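Long-range contacts in conserved hypothetical protein TM1158 (Thermotoga maritima, PDB 1O1Y), which probably acts as a class I glutamine amidotransferase, hydrolysing glutamine and passing the released ammonia to an acceptor that is not established: residues G102-L106 / A179-Q183; E82-E87 / M105-V109; G69-E73 / K108-V114. Where two conformers were deposited one is given. Numbering follows the deposited sequence.

Contact 1: G102-L106 / A179-Q183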
ATOM      1  N   GLY A 102       3.093  -4.698   1.439  1.00 10.14           N
ATOM      2  CA  GLY A 102       1.785  -5.099   1.911  1.00  9.78           C
ATOM      3  C   GLY A 102       0.994  -5.862   0.880  1.00 10.85           C
ATOM      4  O   GLY A 102       0.304  -6.810   1.229  1.00 13.35           O
ATOM      5  N   SER A 103       1.030  -5.412  -0.385  1.00 11.18           N
ATOM      6  CA  SER A 103       0.303  -6.097  -1.448  1.00 12.12           C
ATOM      7  C   SER A 103       0.924  -7.466  -1.727  1.00 12.23           C
ATOM      8  O   SER A 103       0.208  -8.425  -2.027  1.00 11.81           O
ATOM      9  CB  SER A 103       0.258  -5.263  -2.755  1.00 11.32           C
ATOM     10  OG  SER A 103       1.552  -5.121  -3.369  1.00 11.45           O
ATOM     11  N   GLN A 104       2.243  -7.551  -1.667  1.00 11.33           N
ATOM     12  CA  GLN A 104       2.960  -8.805  -1.912  1.00 10.61           C
ATOM     13  C   GLN A 104       2.710  -9.798  -0.785  1.00 12.11           C
ATOM     14  O   GLN A 104       2.507 -10.984  -1.020  1.00 12.20           O
ATOM     15  CB  GLN A 104       4.451  -8.501  -2.020  1.00 10.54           C
ATOM     16  CG  GLN A 104       4.746  -7.728  -3.271  1.00 14.53           C
ATOM     17  CD  GLN A 104       6.073  -7.064  -3.270  1.00 18.60           C
ATOM     18  OE1 GLN A 104       6.881  -7.207  -2.338  1.00 16.16           O
ATOM     19  NE2 GLN A 104       6.323  -6.316  -4.323  1.00 19.04           N
HETATM   20  N   MSE A 105       2.655  -9.310   0.452  1.00 10.17           N
HETATM   21  CA  MSE A 105       2.356 -10.178   1.597  1.00  9.87           C
HETATM   22  C   MSE A 105       0.941 -10.712   1.509  1.00  8.35           C
HETATM   23  O   MSE A 105       0.691 -11.877   1.822  1.00 10.36           O
HETATM   24  CB  MSE A 105       2.575  -9.425   2.916  1.00  9.29           C
HETATM   25  CG  MSE A 105       4.061  -9.118   3.139  1.00  7.04           C
HETATM   26 SE   MSE A 105       4.374  -8.110   4.756  0.70 15.73          SE
HETATM   27  CE  MSE A 105       3.905  -9.449   6.044  1.00 15.97           C
ATOM     28  N   LEU A 106       0.013  -9.875   1.077  1.00  9.18           N
ATOM     29  CA  LEU A 106      -1.359 -10.319   0.882  1.00 10.38           C
ATOM     30  C   LEU A 106      -1.423 -11.392  -0.217  1.00  9.70           C
ATOM     31  O   LEU A 106      -2.086 -12.423  -0.062  1.00 10.02           O
ATOM     32  CB  LEU A 106      -2.278  -9.137   0.513  1.00  9.19           C
ATOM     33  CG  LEU A 106      -3.746  -9.494   0.192  1.00  9.51           C
ATOM     34  CD1 LEU A 106      -4.477 -10.140   1.353  1.00 16.14           C
ATOM     35  CD2 LEU A 106      -4.507  -8.234  -0.277  1.00 12.33           C
ATOM     36  N   ALA A 179     -10.359  -7.302   0.867  1.00 11.45           N
ATOM     37  CA  ALA A 179      -8.918  -7.072   0.877  1.00 10.53           C
ATOM     38  C   ALA A 179      -8.419  -6.609  -0.474  1.00 11.47           C
ATOM     39  O   ALA A 179      -8.777  -7.162  -1.518  1.00 14.08           O
ATOM     40  CB  ALA A 179      -8.171  -8.340   1.291  1.00 11.34           C
ATOM     41  N   VAL A 180      -7.604  -5.578  -0.412  1.00 11.50           N
ATOM     42  CA  VAL A 180      -7.095  -4.883  -1.575  1.00 12.13           C
ATOM     43  C   VAL A 180      -5.601  -4.872  -1.494  1.00 12.05           C
ATOM     44  O   VAL A 180      -5.035  -4.595  -0.449  1.00 11.15           O
ATOM     45  CB  VAL A 180      -7.643  -3.434  -1.607  1.00 12.98           C
ATOM     46  CG1 VAL A 180      -7.040  -2.616  -2.772  1.00 14.32           C
ATOM     47  CG2 VAL A 180      -9.176  -3.416  -1.626  1.00 15.17           C
ATOM     48  N   GLY A 181      -4.931  -5.176  -2.589  1.00 11.43           N
ATOM     49  CA  GLY A 181      -3.492  -5.006  -2.685  1.00 11.57           C
ATOM     50  C   GLY A 181      -3.136  -4.077  -3.817  1.00 14.02           C
ATOM     51  O   GLY A 181      -3.566  -4.283  -4.929  1.00 12.79           O
ATOM     52  N   LEU A 182      -2.332  -3.060  -3.526  1.00 10.68           N
ATOM     53  CA  LEU A 182      -1.822  -2.132  -4.551  1.00 11.17           C
ATOM     54  C   LEU A 182      -0.321  -2.137  -4.490  1.00 11.07           C
ATOM     55  O   LEU A 182       0.242  -1.929  -3.446  1.00 12.66           O
ATOM     56  CB  LEU A 182      -2.349  -0.708  -4.304  1.00 11.51           C
ATOM     57  CG  LEU A 182      -3.834  -0.452  -4.314  1.00 12.44           C
ATOM     58  CD1 LEU A 182      -4.118   1.053  -4.079  1.00 16.14           C
ATOM     59  CD2 LEU A 182      -4.463  -0.940  -5.594  1.00 12.97           C
ATOM     60  N   GLN A 183       0.336  -2.389  -5.614  1.00 10.89           N
ATOM     61  CA  GLN A 183       1.784  -2.367  -5.651  1.00 11.20           C
ATOM     62  C   GLN A 183       2.334  -0.930  -5.463  1.00 12.34           C
ATOM     63  O   GLN A 183       3.423  -0.704  -4.891  1.00 13.60           O
ATOM     64  CB  GLN A 183       2.254  -2.966  -6.969  1.00  9.10           C
ATOM     65  CG  GLN A 183       3.749  -2.928  -7.166  1.00 11.91           C
ATOM     66  CD  GLN A 183       4.446  -3.883  -6.218  1.00 20.06           C
ATOM     67  OE1 GLN A 183       4.435  -5.091  -6.464  1.00 16.12           O
ATOM     68  NE2 GLN A 183       5.041  -3.354  -5.138  1.00 16.46           N
TER
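S103 sits over the backbone of strand 179-182, its CB 3.7 Å from G181 C and 3.4 Å from L182 O. A CB on G181 would point toward the helix and fall 3.2 Å from S103 CB, too tight. With glycine there, the two CA atoms, S103 and G181, approach to 4.1 Å and the short axes to 6.9 Å, well inside the roughly 10 Å usual for a helix on a sheet; the chain directions differ by 128°. The S103 OG turns back to hydrogen-bond the backbone O of residue 100, the modified cysteine, and lies 3.6 Å from Q183 CA.

That cysteine, here cysteinesulfonic acid, occupies the nucleophile elbow expected of a class I glutamine amidotransferase: strand 96-98, a sharp turn, then helix 102-109. In this family the cysteine is the catalytic nucleophile, and its histidine and glutamate partners follow shortly after the strand corresponding to 179-182. The contact therefore packs the start of the elbow helix on the strand leading to the rest of the probable triad.

One turn further along the helix, L106 reaches down with CD2 4.0 Å from A179 CB, 3.7 Å from V180 O and 3.9 Å from G181 N; F96 of the neighbouring parallel strand also touches it. V180 and L182 direct their CA-to-CB bonds away from the helix, and both touch F137. At the C-terminal end of the strand, Q104 NE2 donates to Q183 OE1 at 3.1 Å with a 153° N-H...O angle, and F154 packs against both glutamine side chains.

Contact 2: E82-E87 / M105-V109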
ATOM      1  N   GLU A  82       2.916 -10.632  11.420  1.00 10.50           N
ATOM      2  CA  GLU A  82       2.125  -9.949  10.424  1.00 10.85           C
ATOM      3  C   GLU A  82       1.377 -10.893   9.540  1.00 10.37           C
ATOM      4  O   GLU A  82       0.202 -10.677   9.279  1.00 10.30           O
ATOM      5  CB  GLU A  82       2.996  -9.064   9.554  1.00 10.22           C
ATOM      6  CG  GLU A  82       3.586  -7.899  10.328  1.00 14.57           C
ATOM      7  CD  GLU A  82       4.380  -6.955   9.440  1.00 15.65           C
ATOM      8  OE1 GLU A  82       4.122  -6.906   8.233  1.00 17.11           O
ATOM      9  OE2 GLU A  82       5.263  -6.252   9.973  1.00 21.48           O
ATOM     10  N   PHE A  83       2.031 -11.954   9.075  1.00 10.22           N
ATOM     11  CA  PHE A  83       1.311 -12.974   8.280  1.00 11.03           C
ATOM     12  C   PHE A  83       0.136 -13.589   9.069  1.00 11.48           C
ATOM     13  O   PHE A  83      -0.936 -13.836   8.497  1.00 10.93           O
ATOM     14  CB  PHE A  83       2.277 -14.051   7.799  1.00 11.23           C
ATOM     15  CG  PHE A  83       3.098 -13.635   6.593  1.00 11.55           C
ATOM     16  CD1 PHE A  83       4.481 -13.623   6.663  1.00 14.95           C
ATOM     17  CD2 PHE A  83       2.480 -13.205   5.411  1.00 11.47           C
ATOM     18  CE1 PHE A  83       5.236 -13.220   5.581  1.00 11.63           C
ATOM     19  CE2 PHE A  83       3.230 -12.820   4.332  1.00 12.31           C
ATOM     20  CZ  PHE A  83       4.630 -12.814   4.422  1.00 14.61           C
ATOM     21  N   GLN A  84       0.326 -13.813  10.362  1.00 11.11           N
ATOM     22  CA  GLN A  84      -0.726 -14.328  11.214  1.00 12.52           C
ATOM     23  C   GLN A  84      -1.880 -13.333  11.268  1.00 11.55           C
ATOM     24  O   GLN A  84      -3.073 -13.732  11.194  1.00 11.83           O
ATOM     25  CB  GLN A  84      -0.234 -14.627  12.636  1.00 13.41           C
ATOM     26  CG  GLN A  84       0.736 -15.779  12.686  1.00 20.87           C
ATOM     27  CD  GLN A  84       1.361 -16.011  14.056  1.00 33.84           C
ATOM     28  OE1 GLN A  84       1.522 -15.086  14.854  1.00 32.52           O
ATOM     29  NE2 GLN A  84       1.740 -17.251  14.311  1.00 38.54           N
ATOM     30  N   LEU A  85      -1.569 -12.051  11.377  1.00 10.22           N
ATOM     31  CA  LEU A  85      -2.642 -11.026  11.381  1.00 11.27           C
ATOM     32  C   LEU A  85      -3.406 -11.003  10.072  1.00  9.06           C
ATOM     33  O   LEU A  85      -4.649 -10.916  10.067  1.00  9.37           O
ATOM     34  CB  LEU A  85      -2.089  -9.633  11.665  1.00 10.25           C
ATOM     35  CG  LEU A  85      -1.443  -9.425  13.025  1.00 12.87           C
ATOM     36  CD1 LEU A  85      -0.915  -8.006  13.123  1.00 14.59           C
ATOM     37  CD2 LEU A  85      -2.398  -9.716  14.147  1.00 16.82           C
ATOM     38  N   ILE A  86      -2.700 -11.105   8.950  1.00  9.11           N
ATOM     39  CA  ILE A  86      -3.376 -11.106   7.648  1.00  8.50           C
ATOM     40  C   ILE A  86      -4.360 -12.259   7.559  1.00  9.26           C
ATOM     41  O   ILE A  86      -5.467 -12.066   7.118  1.00 10.34           O
ATOM     42  CB  ILE A  86      -2.349 -11.150   6.468  1.00  9.24           C
ATOM     43  CG1 ILE A  86      -1.512  -9.887   6.380  1.00  7.94           C
ATOM     44  CG2 ILE A  86      -3.082 -11.274   5.118  1.00 14.22           C
ATOM     45  CD1 ILE A  86      -0.288  -9.987   5.404  1.00 12.22           C
ATOM     46  N   GLU A  87      -3.952 -13.438   7.994  1.00  8.50           N
ATOM     47  CA  GLU A  87      -4.797 -14.603   7.969  1.00  9.85           C
ATOM     48  C   GLU A  87      -6.067 -14.340   8.787  1.00 10.65           C
ATOM     49  O   GLU A  87      -7.193 -14.623   8.328  1.00 10.66           O
ATOM     50  CB  GLU A  87      -4.045 -15.821   8.493  1.00 10.01           C
ATOM     51  CG  GLU A  87      -2.890 -16.282   7.622  0.65 15.49           C
ATOM     52  CD  GLU A  87      -3.300 -17.233   6.502  0.65 26.73           C
ATOM     53  OE1 GLU A  87      -4.513 -17.292   6.148  0.65 21.47           O
ATOM     54  OE2 GLU A  87      -2.384 -17.908   5.960  0.65 26.12           O
HETATM   55  N   MSE A 105       2.655  -9.310   0.452  1.00 10.17           N
HETATM   56  CA  MSE A 105       2.356 -10.178   1.597  1.00  9.87           C
HETATM   57  C   MSE A 105       0.941 -10.712   1.509  1.00  8.35           C
HETATM   58  O   MSE A 105       0.691 -11.877   1.822  1.00 10.36           O
HETATM   59  CB  MSE A 105       2.575  -9.425   2.916  1.00  9.29           C
HETATM   60  CG  MSE A 105       4.061  -9.118   3.139  1.00  7.04           C
HETATM   61 SE   MSE A 105       4.374  -8.110   4.756  0.70 15.73          SE
HETATM   62  CE  MSE A 105       3.905  -9.449   6.044  1.00 15.97           C
ATOM     63  N   LEU A 106       0.013  -9.875   1.077  1.00  9.18           N
ATOM     64  CA  LEU A 106      -1.359 -10.319   0.882  1.00 10.38           C
ATOM     65  C   LEU A 106      -1.423 -11.392  -0.217  1.00  9.70           C
ATOM     66  O   LEU A 106      -2.086 -12.423  -0.062  1.00 10.02           O
ATOM     67  CB  LEU A 106      -2.278  -9.137   0.513  1.00  9.19           C
ATOM     68  CG  LEU A 106      -3.746  -9.494   0.192  1.00  9.51           C
ATOM     69  CD1 LEU A 106      -4.477 -10.140   1.353  1.00 16.14           C
ATOM     70  CD2 LEU A 106      -4.507  -8.234  -0.277  1.00 12.33           C
ATOM     71  N   ALA A 107      -0.765 -11.146  -1.342  1.00 10.25           N
ATOM     72  CA  ALA A 107      -0.723 -12.124  -2.439  1.00 10.30           C
ATOM     73  C   ALA A 107      -0.191 -13.476  -1.983  1.00  9.94           C
ATOM     74  O   ALA A 107      -0.713 -14.518  -2.336  1.00  8.95           O
ATOM     75  CB  ALA A 107       0.117 -11.612  -3.569  1.00  9.66           C
ATOM     76  N   LYS A 108       0.875 -13.456  -1.195  1.00  7.59           N
ATOM     77  CA  LYS A 108       1.447 -14.675  -0.642  1.00  9.11           C
ATOM     78  C   LYS A 108       0.445 -15.451   0.239  1.00  8.62           C
ATOM     79  O   LYS A 108       0.333 -16.654   0.136  1.00  9.29           O
ATOM     80  CB  LYS A 108       2.737 -14.340   0.152  1.00  8.95           C
ATOM     81  CG  LYS A 108       3.327 -15.531   0.856  1.00 11.61           C
ATOM     82  CD  LYS A 108       4.646 -15.151   1.566  1.00 14.88           C
ATOM     83  CE  LYS A 108       4.990 -16.149   2.672  1.00 23.34           C
ATOM     84  NZ  LYS A 108       6.299 -15.906   3.390  1.00 18.43           N
ATOM     85  N   VAL A 109      -0.247 -14.749   1.128  1.00  9.37           N
ATOM     86  CA  VAL A 109      -1.227 -15.389   1.996  1.00  9.17           C
ATOM     87  C   VAL A 109      -2.333 -16.053   1.159  1.00 10.15           C
ATOM     88  O   VAL A 109      -2.848 -17.136   1.510  1.00 10.19           O
ATOM     89  CB  VAL A 109      -1.768 -14.409   3.032  1.00 10.00           C
ATOM     90  CG1 VAL A 109      -2.944 -14.993   3.761  1.00 13.36           C
ATOM     91  CG2 VAL A 109      -0.672 -14.035   4.025  1.00 12.07           C
TER
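Helix segments 82-87 and 105-109 pass with their axes 10.2 Å apart, crossing at -65°. The backbones are closest at I86 and L106, with CA atoms 7.1 Å apart, and at E87 and V109, with CA atoms 7.0 Å apart. No hydrogen bond joins the two; side chains fill the gap.

F83 is the centrepiece. The selenomethionine M105 lays its CE over one face of the ring, 3.8 Å from the centroid and 12° off the normal, a CH-pi contact; its SE lies obliquely at 5.2 Å from the same centroid, making this a Met-aromatic pair. The opposite face receives K108 CE at 4.2 Å from the centroid, while K108 NZ carries on to A70 O and E73. At the ring edge, V109 CG2 is 3.5 Å from F83 CD2.

Deeper in, I86 CD1 touches M105 CB at 3.8 Å, and I86 CG2 meets V109 CG2 at 3.8 Å and L106 CD1 at 4.2 Å. E82 OE1 is 3.4 Å from M105 CE, but its carboxylate is held by H20 and T45.

Helix 78-92 is the connection of a beta-alpha-beta crossover between the adjacent parallel strands 60-63 and 96-98, and helix 102-109 follows the second strand: neighbouring helices covering one face of the central sheet, as in the flavodoxin-like fold.

Contact 3: G69-E73 / K108-V114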
ATOM      1  N   GLY A  69      11.800  -8.724   1.994  1.00 14.58           N
ATOM      2  CA  GLY A  69      11.209  -9.652   1.055  1.00 14.83           C
ATOM      3  C   GLY A  69      10.096 -10.440   1.731  1.00 15.02           C
ATOM      4  O   GLY A  69      10.168 -10.722   2.932  1.00 13.67           O
ATOM      5  N   ALA A  70       9.103 -10.859   0.947  1.00 14.62           N
ATOM      6  CA  ALA A  70       7.969 -11.597   1.475  1.00 14.25           C
ATOM      7  C   ALA A  70       8.323 -12.956   2.057  1.00 11.45           C
ATOM      8  O   ALA A  70       7.555 -13.475   2.827  1.00 13.52           O
ATOM      9  CB  ALA A  70       6.894 -11.767   0.375  1.00 15.20           C
ATOM     10  N   TYR A  71       9.450 -13.565   1.675  1.00  9.67           N
ATOM     11  CA  TYR A  71       9.870 -14.843   2.199  1.00 10.41           C
ATOM     12  C   TYR A  71      10.977 -14.688   3.225  1.00 10.55           C
ATOM     13  O   TYR A  71      11.632 -15.667   3.548  1.00 12.92           O
ATOM     14  CB  TYR A  71      10.399 -15.744   1.076  1.00 11.86           C
ATOM     15  CG  TYR A  71       9.346 -15.993   0.019  1.00  8.47           C
ATOM     16  CD1 TYR A  71       9.403 -15.348  -1.206  1.00 15.93           C
ATOM     17  CD2 TYR A  71       8.272 -16.821   0.281  1.00 12.27           C
ATOM     18  CE1 TYR A  71       8.413 -15.559  -2.169  1.00 12.71           C
ATOM     19  CE2 TYR A  71       7.269 -17.060  -0.691  1.00 13.47           C
ATOM     20  CZ  TYR A  71       7.364 -16.411  -1.904  1.00 14.39           C
ATOM     21  OH  TYR A  71       6.417 -16.609  -2.834  1.00 11.43           O
ATOM     22  N   GLU A  72      11.211 -13.476   3.717  1.00 10.98           N
ATOM     23  CA  GLU A  72      12.372 -13.264   4.592  1.00 11.44           C
ATOM     24  C   GLU A  72      12.002 -13.261   6.081  1.00 13.02           C
ATOM     25  O   GLU A  72      12.497 -12.436   6.859  1.00  9.87           O
ATOM     26  CB  GLU A  72      13.083 -11.980   4.208  1.00 12.19           C
ATOM     27  CG  GLU A  72      13.714 -12.057   2.828  1.00 16.27           C
ATOM     28  CD  GLU A  72      14.686 -10.906   2.575  1.00 19.23           C
ATOM     29  OE1 GLU A  72      15.829 -11.199   2.280  1.00 24.92           O
ATOM     30  OE2 GLU A  72      14.311  -9.713   2.693  1.00 16.65           O
ATOM     31  N   GLU A  73      11.168 -14.221   6.485  1.00 12.95           N
ATOM     32  CA  GLU A  73      10.758 -14.304   7.887  1.00 14.73           C
ATOM     33  C   GLU A  73      11.873 -14.605   8.868  1.00 11.21           C
ATOM     34  O   GLU A  73      11.786 -14.178  10.015  1.00 11.17           O
ATOM     35  CB  GLU A  73       9.672 -15.369   8.108  1.00 15.17           C
ATOM     36  CG  GLU A  73       8.362 -14.963   7.486  0.65 19.50           C
ATOM     37  CD  GLU A  73       8.021 -15.800   6.270  0.65 28.32           C
ATOM     38  OE1 GLU A  73       8.917 -15.946   5.374  0.65 21.43           O
ATOM     39  OE2 GLU A  73       6.860 -16.306   6.243  0.65 13.75           O
ATOM     40  N   LYS A 108       0.875 -13.456  -1.195  1.00  7.59           N
ATOM     41  CA  LYS A 108       1.447 -14.675  -0.642  1.00  9.11           C
ATOM     42  C   LYS A 108       0.445 -15.451   0.239  1.00  8.62           C
ATOM     43  O   LYS A 108       0.333 -16.654   0.136  1.00  9.29           O
ATOM     44  CB  LYS A 108       2.737 -14.340   0.152  1.00  8.95           C
ATOM     45  CG  LYS A 108       3.327 -15.531   0.856  1.00 11.61           C
ATOM     46  CD  LYS A 108       4.646 -15.151   1.566  1.00 14.88           C
ATOM     47  CE  LYS A 108       4.990 -16.149   2.672  1.00 23.34           C
ATOM     48  NZ  LYS A 108       6.299 -15.906   3.390  1.00 18.43           N
ATOM     49  N   VAL A 109      -0.247 -14.749   1.128  1.00  9.37           N
ATOM     50  CA  VAL A 109      -1.227 -15.389   1.996  1.00  9.17           C
ATOM     51  C   VAL A 109      -2.333 -16.053   1.159  1.00 10.15           C
ATOM     52  O   VAL A 109      -2.848 -17.136   1.510  1.00 10.19           O
ATOM     53  CB  VAL A 109      -1.768 -14.409   3.032  1.00 10.00           C
ATOM     54  CG1 VAL A 109      -2.944 -14.993   3.761  1.00 13.36           C
ATOM     55  CG2 VAL A 109      -0.672 -14.035   4.025  1.00 12.07           C
ATOM     56  N   LEU A 110      -2.654 -15.436   0.020  1.00  8.85           N
ATOM     57  CA  LEU A 110      -3.688 -15.934  -0.899  1.00 10.64           C
ATOM     58  C   LEU A 110      -3.099 -16.953  -1.890  1.00 11.74           C
ATOM     59  O   LEU A 110      -3.744 -17.342  -2.879  1.00 11.36           O
ATOM     60  CB  LEU A 110      -4.295 -14.747  -1.644  1.00  9.54           C
ATOM     61  CG  LEU A 110      -5.104 -13.807  -0.738  1.00 14.19           C
ATOM     62  CD1 LEU A 110      -5.592 -12.646  -1.571  1.00 15.01           C
ATOM     63  CD2 LEU A 110      -6.265 -14.528  -0.112  1.00 15.58           C
ATOM     64  N   GLY A 111      -1.861 -17.368  -1.650  1.00 10.45           N
ATOM     65  CA  GLY A 111      -1.308 -18.513  -2.344  1.00 10.88           C
ATOM     66  C   GLY A 111      -0.432 -18.224  -3.561  1.00 11.38           C
ATOM     67  O   GLY A 111       0.026 -19.169  -4.182  1.00 12.60           O
ATOM     68  N   ALA A 112      -0.153 -16.956  -3.856  1.00  9.59           N
ATOM     69  CA  ALA A 112       0.574 -16.564  -5.075  1.00  9.57           C
ATOM     70  C   ALA A 112       2.050 -16.359  -4.776  1.00 11.46           C
ATOM     71  O   ALA A 112       2.394 -15.954  -3.688  1.00 11.26           O
ATOM     72  CB  ALA A 112       0.013 -15.279  -5.633  1.00 10.27           C
ATOM     73  N   SER A 113       2.896 -16.622  -5.762  1.00  9.57           N
ATOM     74  CA  SER A 113       4.326 -16.405  -5.645  1.00 10.15           C
ATOM     75  C   SER A 113       4.638 -14.920  -5.722  1.00 10.09           C
ATOM     76  O   SER A 113       3.986 -14.147  -6.443  1.00 10.23           O
ATOM     77  CB  SER A 113       5.085 -17.168  -6.762  1.00  8.56           C
ATOM     78  OG  SER A 113       4.921 -18.566  -6.684  1.00  8.26           O
ATOM     79  N   VAL A 114       5.668 -14.542  -4.992  1.00  9.66           N
ATOM     80  CA  VAL A 114       6.276 -13.234  -5.052  1.00  9.16           C
ATOM     81  C   VAL A 114       7.725 -13.414  -5.500  1.00  9.95           C
ATOM     82  O   VAL A 114       8.416 -14.373  -5.113  1.00  8.56           O
ATOM     83  CB  VAL A 114       6.241 -12.582  -3.637  1.00  9.99           C
ATOM     84  CG1 VAL A 114       6.993 -11.260  -3.599  1.00 11.54           C
ATOM     85  CG2 VAL A 114       4.805 -12.489  -3.171  1.00  8.77           C
TER
HETATM   86  O   HOH W   1       4.088 -17.395  -2.060  1.00 30.71           O
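K108 NZ makes two strong bonds to segment 69-73: it donates to A70 O at 2.8 Å and forms a salt bridge with E73 OE2 at 2.9 Å. The lysine reaches them by a fully extended side chain, all four chi angles in t. A70 is the second residue of a type I beta turn from G69 to E72, and E73 follows directly after it; in the turn E72 N bonds G69 O at 3.0 Å, and the E72 side chain closes back as well, with G69 N to E72 OE2 at 2.8 Å. The facing segment contains a Schellman motif. Helix 102-109 ends with G111 N bonded to K108 O at 2.9 Å and A112 N to A107 O, and G111 takes the positive phi (97°) of the C-prime position, where a side chain would jam against the preceding carbonyl.

The chain then leads into strand 114-116, where Y71 meets it. V114 N donates to Y71 OH at 3.1 Å, nearly linear at 167°, and a water bridges Y71 OH (2.6 Å) and A112 O (2.8 Å, the water donating).

Apolar contacts complete the join between the loop ahead of helix 78-92 and the exit of the elbow helix. S113 CA is 3.5 Å from Y71 OH, Y71 CE1 lies 4.0 Å from V114 CB, and A70 CB lies 4.0 Å from V114 CG1.

Overall arrangement
Helix 102-109 serves all three contacts; L106 is common to contacts 1 and 2, K108 to contacts 2 and 3. Its strand-facing side makes contact 1, while M105, K108 and V109 face helix 78-92 in contact 2, whose centre lies about 9 Å from that of contact 1. Contact 3, centred about 8 Å from contact 2 and 10 Å from contact 1, takes the helix end. The seams meet directly: F83 CZ lies 3.4 Å from A70 O, and Q104 O lies 3.5 Å from V114 CG2. Contact 1 is nearest the probable active site: S103 bonds the backbone of the oxidised cysteine at position 100, and a sulfate, probably from the crystallisation liquor, lies about 4 Å from the Q104 side chain.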